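Local atomic coordinates of protein MpaA (PDB entry 5HXD), a protein that probably acts as a zinc-dependent amidase of the M14 peptidase family, hydrolysing the gamma-D-glutamyl-diaminopimelic acid amide bond of murein tripeptide during peptidoglycan degradation. Residues A[44-48]-A[78-82]; A[48-52]-A[86-90]; A[91-95]-A[134-138]. The contacts are given in a common frame with arbitrary orientation. Numbering follows the deposited sequence.

Contact 1: residues A[44-48]-A[78-82]; sequences ILAGT and CVNPD
This is a buried backbone contact at the C-terminal ends of two neighbouring parallel strands of the central sheet of the M14 zinc-carboxypeptidase fold. Strands 43-45 and 74-76 are joined by helix 53-65 in a beta-alpha-beta crossover; just beyond them, residues 44-48 and 78-82 still run side by side, with CA atoms 4.3 Å apart for Gly47 and Cys78 and 4.8 Å for Thr48 and Val79. The strand-like pairing persists in one good hydrogen bond, from Val79 N to Ala46 O (2.9 Å), to which Cys78 CA adds a CA-H...O contact of 3.3 Å with Ala46 O. The chain then bends at Gly47 (phi/psi 63/26), a positive-phi conformation that suits glycine; a CB here would also come within 3.1 Å of Cys78 CA. The bend lets Gly47 O receive a weak hydrogen bond from Asn80 N at 3.1 Å. Val79 is the best-covered residue: in the t rotamer, with CA-to-CB directed at 44-48, it brings CG2 to 3.9 Å from both Leu45 CG and Thr48 OG1, while its CB lies 3.7 Å from Thr48 CA. Cys78 points away and forms a disulfide with Cys84, tying the loop to helix 81-85. Asn80 is the N-cap of that helix, its OD1 weakly bonded to Gly83 N. Its t rotamer leaves the amide facing the other segment, where Asn80 ND2 makes a weak 3.5 Å hydrogen bond to Thr48 O.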
loop_
_atom_site.group_PDB
_atom_site.type_symbol
_atom_site.label_atom_id
_atom_site.label_comp_id
_atom_site.label_asym_id
_atom_site.label_seq_id
_atom_site.Cartn_x
_atom_site.Cartn_y
_atom_site.Cartn_z
ATOM N N ILE A 44 -15.547 -4.768 -8.392
ATOM C CA ILE A 44 -14.555 -3.691 -8.377
ATOM C C ILE A 44 -13.293 -4.135 -7.635
ATOM O O ILE A 44 -13.327 -4.598 -6.496
ATOM C CB ILE A 44 -15.129 -2.394 -7.766
ATOM C CG1 ILE A 44 -16.446 -2.032 -8.462
ATOM C CG2 ILE A 44 -14.141 -1.241 -7.933
ATOM C CD1 ILE A 44 -17.398 -1.225 -7.605
ATOM N N LEU A 45 -12.170 -3.980 -8.315
ATOM C CA LEU A 45 -10.937 -4.660 -7.961
ATOM C C LEU A 45 -9.852 -3.636 -7.754
ATOM O O LEU A 45 -9.869 -2.582 -8.406
ATOM C CB LEU A 45 -10.534 -5.612 -9.093
ATOM C CG LEU A 45 -10.215 -7.090 -8.922
ATOM C CD1 LEU A 45 -11.302 -7.814 -8.173
ATOM C CD2 LEU A 45 -10.046 -7.683 -10.292
ATOM N N ALA A 46 -8.891 -3.947 -6.882
ATOM C CA ALA A 46 -7.728 -3.091 -6.725
ATOM C C ALA A 46 -6.518 -3.832 -6.169
ATOM O O ALA A 46 -6.617 -4.977 -5.725
ATOM C CB ALA A 46 -8.067 -1.922 -5.844
ATOM N N GLY A 47 -5.368 -3.163 -6.206
ATOM C CA GLY A 47 -4.151 -3.717 -5.649
ATOM C C GLY A 47 -3.627 -4.992 -6.283
ATOM O O GLY A 47 -2.933 -5.771 -5.621
ATOM N N THR A 48 -3.960 -5.218 -7.550
ATOM C CA THR A 48 -3.363 -6.321 -8.290
ATOM C C THR A 48 -1.844 -6.248 -8.169
ATOM O O THR A 48 -1.193 -7.259 -7.901
ATOM C CB THR A 48 -3.739 -6.312 -9.782
ATOM O OG1 THR A 48 -5.147 -6.468 -9.931
ATOM C CG2 THR A 48 -3.033 -7.448 -10.514
ATOM N N CYS A 78 -7.637 -5.416 -2.224
ATOM C CA CYS A 78 -6.252 -5.765 -2.491
ATOM C C CYS A 78 -6.087 -7.215 -2.968
ATOM O O CYS A 78 -6.166 -8.171 -2.186
ATOM C CB CYS A 78 -5.412 -5.498 -1.237
ATOM S SG CYS A 78 -3.653 -5.421 -1.517
ATOM N N VAL A 79 -5.868 -7.367 -4.272
ATOM C CA VAL A 79 -5.672 -8.681 -4.871
ATOM C C VAL A 79 -4.373 -9.305 -4.339
ATOM O O VAL A 79 -4.304 -10.513 -4.093
ATOM C CB VAL A 79 -5.652 -8.585 -6.422
ATOM C CG1 VAL A 79 -5.128 -9.859 -7.043
ATOM C CG2 VAL A 79 -7.046 -8.271 -6.976
ATOM N N ASN A 80 -3.375 -8.453 -4.092
ATOM C CA ASN A 80 -2.008 -8.872 -3.774
ATOM C C ASN A 80 -1.515 -8.321 -2.441
ATOM O O ASN A 80 -0.620 -7.506 -2.417
ATOM C CB ASN A 80 -1.096 -8.412 -4.915
ATOM C CG ASN A 80 0.353 -8.809 -4.740
ATOM O OD1 ASN A 80 0.696 -9.642 -3.903
ATOM N ND2 ASN A 80 1.217 -8.221 -5.560
ATOM N N PRO A 81 -2.094 -8.770 -1.319
ATOM C CA PRO A 81 -1.769 -8.157 -0.021
ATOM C C PRO A 81 -0.320 -8.336 0.455
ATOM O O PRO A 81 0.109 -7.593 1.358
ATOM C CB PRO A 81 -2.740 -8.849 0.947
ATOM C CG PRO A 81 -3.215 -10.053 0.256
ATOM C CD PRO A 81 -3.140 -9.796 -1.205
ATOM N N ASP A 82 0.412 -9.295 -0.119
ATOM C CA ASP A 82 1.856 -9.434 0.147
ATOM C C ASP A 82 2.638 -8.395 -0.664
ATOM O O ASP A 82 3.664 -7.896 -0.218
ATOM C CB ASP A 82 2.379 -10.842 -0.199
ATOM C CG ASP A 82 1.827 -11.926 0.703
ATOM O OD1 ASP A 82 1.264 -11.620 1.776
ATOM O OD2 ASP A 82 1.972 -13.104 0.329
#

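Contact 2: residues A[48-52]-A[86-90]; sequences THGDE and LGLRA. With ZN (zinc ion), chain C.
Two irregular segments pass each other in opposite directions, with CA atoms 4.5 Å apart at His49 and Arg89 and 4.9 Å apart at Asp51 and Gly87. Residues 49-52 form a type I beta turn closed by Glu52 N to His49 O (3.0 Å). In 86-90, Gly87 (phi/psi 52/24) is the C-prime residue of the Schellman motif ending helix 81-85. Between the segments lie a weak hydrogen bond from Gly50 N to Arg89 O (3.5 Å) and a CA-H...O contact from His49 CA to Arg89 O (3.3 Å). Gly50 CA sits 2.9 Å from Leu88 O, so close that a CB on residue 50 would clash with this oxygen. Asp51, in the p rotamer, points toward residues 86-90 and sets OD1 3.4 Å from Arg89 CA. Arg89 is extended (chi1 to chi3 all t) and lies along His49: its CG stands 4.0 Å from the centroid of the imidazole in a CH-pi contact over the face, and NH2 reaches 3.2 Å from His49 CE1. Asp96 receives both partners, by a salt bridge from Arg89 NH2 and a hydrogen bond from His49 NE2. The turn carries the His-X-X-Glu motif of M14 peptidases. Glu52 OE2 binds zinc at 2.4 Å and takes a weak 3.3 Å hydrogen bond from His49 ND1. His49, Glu52 and His157, whose ring meets that of His49, are the predicted ligands, but His49 ND1 stands 3.1 Å from the zinc, beyond bonding distance. With Arg89 over one face and Asp96 at NE2, the ring lies beside the metal, near a liganded arrangement.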
loop_
_atom_site.group_PDB
_atom_site.type_symbol
_atom_site.label_atom_id
_atom_site.label_comp_id
_atom_site.label_asym_id
_atom_site.label_seq_id
_atom_site.Cartn_x
_atom_site.Cartn_y
_atom_site.Cartn_z
ATOM N N THR A 48 -3.960 -5.218 -7.550
ATOM C CA THR A 48 -3.363 -6.321 -8.290
ATOM C C THR A 48 -1.844 -6.248 -8.169
ATOM O O THR A 48 -1.193 -7.259 -7.901
ATOM C CB THR A 48 -3.739 -6.312 -9.782
ATOM O OG1 THR A 48 -5.147 -6.468 -9.931
ATOM C CG2 THR A 48 -3.033 -7.448 -10.514
ATOM N N HIS A 49 -1.306 -5.042 -8.380
ATOM C CA HIS A 49 0.113 -4.736 -8.190
ATOM C C HIS A 49 0.301 -3.994 -6.868
ATOM O O HIS A 49 -0.308 -2.940 -6.666
ATOM C CB HIS A 49 0.638 -3.880 -9.337
ATOM C CG HIS A 49 0.658 -4.576 -10.663
ATOM N ND1 HIS A 49 0.452 -3.913 -11.852
ATOM C CD2 HIS A 49 0.888 -5.874 -10.985
ATOM C CE1 HIS A 49 0.545 -4.774 -12.852
ATOM N NE2 HIS A 49 0.810 -5.968 -12.351
ATOM N N GLY A 50 1.154 -4.514 -5.987
ATOM C CA GLY A 50 1.291 -3.995 -4.630
ATOM C C GLY A 50 1.810 -2.578 -4.422
ATOM O O GLY A 50 1.605 -2.010 -3.357
ATOM N N ASP A 51 2.476 -1.990 -5.416
ATOM C CA ASP A 51 2.860 -0.573 -5.320
ATOM C C ASP A 51 1.799 0.412 -5.877
ATOM O O ASP A 51 1.962 1.628 -5.738
ATOM C CB ASP A 51 4.203 -0.336 -6.015
ATOM C CG ASP A 51 4.196 -0.771 -7.457
ATOM O OD1 ASP A 51 3.323 -1.571 -7.810
ATOM O OD2 ASP A 51 5.070 -0.344 -8.242
ATOM N N GLU A 52 0.710 -0.106 -6.460
ATOM C CA GLU A 52 -0.367 0.743 -6.994
ATOM C C GLU A 52 -1.431 1.029 -5.935
ATOM O O GLU A 52 -2.605 0.658 -6.039
ATOM C CB GLU A 52 -0.958 0.115 -8.261
ATOM C CG GLU A 52 0.122 -0.186 -9.292
ATOM C CD GLU A 52 -0.395 -0.720 -10.618
ATOM O OE1 GLU A 52 -1.497 -1.308 -10.668
ATOM O OE2 GLU A 52 0.327 -0.586 -11.623
ATOM N N LEU A 86 4.905 -5.185 0.963
ATOM C CA LEU A 86 6.287 -5.109 0.513
ATOM C C LEU A 86 6.555 -3.941 -0.456
ATOM O O LEU A 86 7.652 -3.850 -0.994
ATOM C CB LEU A 86 6.698 -6.431 -0.159
ATOM C CG LEU A 86 6.765 -7.705 0.689
ATOM C CD1 LEU A 86 6.836 -8.958 -0.182
ATOM C CD2 LEU A 86 7.969 -7.641 1.647
ATOM N N GLY A 87 5.572 -3.065 -0.692
ATOM C CA GLY A 87 5.747 -1.946 -1.617
ATOM C C GLY A 87 6.256 -2.361 -2.993
ATOM O O GLY A 87 6.844 -1.582 -3.750
ATOM N N LEU A 88 5.991 -3.618 -3.306
ATOM C CA LEU A 88 6.469 -4.277 -4.496
ATOM C C LEU A 88 5.316 -4.384 -5.509
ATOM O O LEU A 88 4.161 -4.364 -5.126
ATOM C CB LEU A 88 7.002 -5.650 -4.097
ATOM C CG LEU A 88 7.874 -6.509 -4.988
ATOM C CD1 LEU A 88 9.237 -5.887 -5.127
ATOM C CD2 LEU A 88 7.983 -7.863 -4.336
ATOM N N ARG A 89 5.630 -4.473 -6.797
ATOM C CA ARG A 89 4.629 -4.684 -7.844
ATOM C C ARG A 89 4.167 -6.140 -7.963
ATOM O O ARG A 89 3.000 -6.410 -8.203
ATOM C CB ARG A 89 5.198 -4.214 -9.174
ATOM C CG ARG A 89 4.447 -4.689 -10.382
ATOM C CD ARG A 89 5.224 -4.383 -11.640
ATOM N NE ARG A 89 4.559 -4.840 -12.856
ATOM C CZ ARG A 89 3.752 -4.082 -13.589
ATOM N NH1 ARG A 89 3.515 -2.827 -13.233
ATOM N NH2 ARG A 89 3.203 -4.566 -14.683
ATOM N N ALA A 90 5.102 -7.067 -7.798
ATOM C CA ALA A 90 4.880 -8.509 -7.848
ATOM C C ALA A 90 4.417 -9.073 -6.510
ATOM O O ALA A 90 4.421 -8.356 -5.505
ATOM C CB ALA A 90 6.153 -9.192 -8.260
HETATM ZN ZN ZN C . -0.376 -1.591 -13.738
#

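Contact 3: residues A[91-95]-A[134-138]; sequences NANGV and SEPET
The carboxylate of Glu135 lies against Val95, its CD 3.6 Å from Val95 CG2, and at the same time collects two asparagine amides. Glu135 OE1 accepts hydrogen bonds from Asn91 ND2 at 2.8 Å and from Asn93 ND2 at 2.6 Å; a curled side chain (chi1 and chi2 both m) brings this oxygen between them. Glu135 OE2 accepts a very short hydrogen bond from Ser134 OG (2.3 Å). Asn91 ND2 gives its second hydrogen to Glu137 OE1 (3.0 Å), so one amide bridges two acids spaced two residues apart. The backbones themselves stay well separated, with CA atoms 7.9 Å apart for Val95 and Glu135 and 8.2 Å for Asn91 and Glu137, so the side chains span the gap. Residues 91-95 fold into a type I beta turn from Asn91 to Gly94, with Gly94 N to Asn91 O at 3.1 Å and Asn91 N to Val95 O at 3.0 Å. Superposed on it is an Asx turn: Asn91, p in chi1, accepts Asn93 N at OD1 (2.9 Å), and Val95 N approaches the same oxygen in a weak 3.4 Å bond. Gly94 takes a positive phi of 68°. Across the contact, Glu135 is the N-cap of helix 136-148, with its backbone N bonded to Asn100, and the start of this helix is thus joined to the loop that leads from helix 81-85 towards strand 110-114. Glu137 OE2 also takes part through a water, which donates to it at 2.7 Å and accepts from Ala92 N at 2.7 Å.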
loop_
_atom_site.group_PDB
_atom_site.type_symbol
_atom_site.label_atom_id
_atom_site.label_comp_id
_atom_site.label_asym_id
_atom_site.label_seq_id
_atom_site.Cartn_x
_atom_site.Cartn_y
_atom_site.Cartn_z
ATOM N N ASN A 91 4.018 -10.356 -6.489
ATOM C CA ASN A 91 3.746 -11.045 -5.211
ATOM C C ASN A 91 5.051 -11.570 -4.585
ATOM O O ASN A 91 6.148 -11.241 -5.041
ATOM C CB ASN A 91 2.706 -12.173 -5.373
ATOM C CG ASN A 91 3.249 -13.438 -6.067
ATOM O OD1 ASN A 91 4.400 -13.505 -6.490
ATOM N ND2 ASN A 91 2.393 -14.452 -6.178
ATOM N N ALA A 92 4.932 -12.378 -3.541
ATOM C CA ALA A 92 6.088 -12.740 -2.740
ATOM C C ALA A 92 7.045 -13.676 -3.496
ATOM O O ALA A 92 8.130 -13.983 -3.003
ATOM C CB ALA A 92 5.630 -13.367 -1.432
ATOM N N ASN A 93 6.635 -14.113 -4.688
ATOM C CA ASN A 93 7.436 -14.989 -5.553
ATOM C C ASN A 93 8.157 -14.272 -6.698
ATOM O O ASN A 93 8.716 -14.916 -7.587
ATOM C CB ASN A 93 6.555 -16.067 -6.184
ATOM C CG ASN A 93 6.364 -17.275 -5.299
ATOM O OD1 ASN A 93 7.184 -17.562 -4.429
ATOM N ND2 ASN A 93 5.273 -18.001 -5.524
ATOM N N GLY A 94 8.110 -12.948 -6.717
ATOM C CA GLY A 94 8.642 -12.217 -7.858
ATOM C C GLY A 94 7.834 -12.420 -9.136
ATOM O O GLY A 94 8.298 -12.113 -10.234
ATOM N N VAL A 95 6.618 -12.938 -8.988
ATOM C CA VAL A 95 5.695 -13.111 -10.104
ATOM C C VAL A 95 4.844 -11.858 -10.326
ATOM O O VAL A 95 4.315 -11.281 -9.373
ATOM C CB VAL A 95 4.767 -14.322 -9.873
ATOM C CG1 VAL A 95 3.748 -14.441 -10.992
ATOM C CG2 VAL A 95 5.587 -15.609 -9.750
ATOM N N SER A 134 -0.268 -20.114 -11.744
ATOM C CA SER A 134 0.494 -20.713 -10.646
ATOM C C SER A 134 0.185 -20.123 -9.252
ATOM O O SER A 134 0.095 -20.862 -8.261
ATOM C CB SER A 134 2.007 -20.591 -10.921
ATOM O OG SER A 134 2.545 -19.329 -10.537
ATOM N N GLU A 135 0.026 -18.804 -9.165
ATOM C CA GLU A 135 0.079 -18.147 -7.860
ATOM C C GLU A 135 -1.241 -18.229 -7.065
ATOM O O GLU A 135 -2.327 -18.178 -7.646
ATOM C CB GLU A 135 0.506 -16.684 -8.033
ATOM C CG GLU A 135 1.864 -16.514 -8.711
ATOM C CD GLU A 135 2.985 -17.301 -8.019
ATOM O OE1 GLU A 135 3.439 -16.898 -6.911
ATOM O OE2 GLU A 135 3.398 -18.331 -8.599
ATOM N N PRO A 136 -1.138 -18.342 -5.722
ATOM C CA PRO A 136 -2.328 -18.493 -4.881
ATOM C C PRO A 136 -3.261 -17.295 -4.985
ATOM O O PRO A 136 -4.470 -17.502 -5.080
ATOM C CB PRO A 136 -1.758 -18.634 -3.459
ATOM C CG PRO A 136 -0.373 -18.162 -3.527
ATOM C CD PRO A 136 0.105 -18.338 -4.933
ATOM N N GLU A 137 -2.717 -16.081 -4.978
ATOM C CA GLU A 137 -3.510 -14.888 -5.234
ATOM C C GLU A 137 -4.286 -14.986 -6.546
ATOM O O GLU A 137 -5.412 -14.511 -6.633
ATOM C CB GLU A 137 -2.624 -13.647 -5.275
ATOM C CG GLU A 137 -1.976 -13.264 -3.966
ATOM C CD GLU A 137 -0.648 -13.946 -3.746
ATOM O OE1 GLU A 137 -0.199 -14.710 -4.625
ATOM O OE2 GLU A 137 -0.053 -13.722 -2.678
ATOM N N THR A 138 -3.687 -15.595 -7.569
ATOM C CA THR A 138 -4.339 -15.689 -8.875
ATOM C C THR A 138 -5.482 -16.700 -8.896
ATOM O O THR A 138 -6.583 -16.427 -9.389
ATOM C CB THR A 138 -3.344 -16.088 -9.958
ATOM O OG1 THR A 138 -2.272 -15.136 -9.981
ATOM C CG2 THR A 138 -4.049 -16.179 -11.329
HETATM O O HOH W 1 2.644 -13.249 -2.456
#

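Together the three contacts link the end of strand 43-45 to the start of helix 136-148. Contacts 1 and 2 share Thr48, their centres about 9 Å apart, and Asn80 ND2 probably hydrogen-bonds Ala90 O at 3.2 Å. Contact 3 takes up the chain directly after Ala90, its centre about 11 and 12 Å from those of contacts 2 and 1. It packs on both, through Ala90 CB at 3.0 Å from Val95 O and Asn80 OD1 at 3.6 Å from Asn91 CB. Contact 2 supplies Glu52, which binds the zinc and whose side chain is about 5 Å from that of the predicted catalytic Glu210; the Val95 side chain lies about 14 Å from the metal. Contacts 1 and 2 also touch the second subunit.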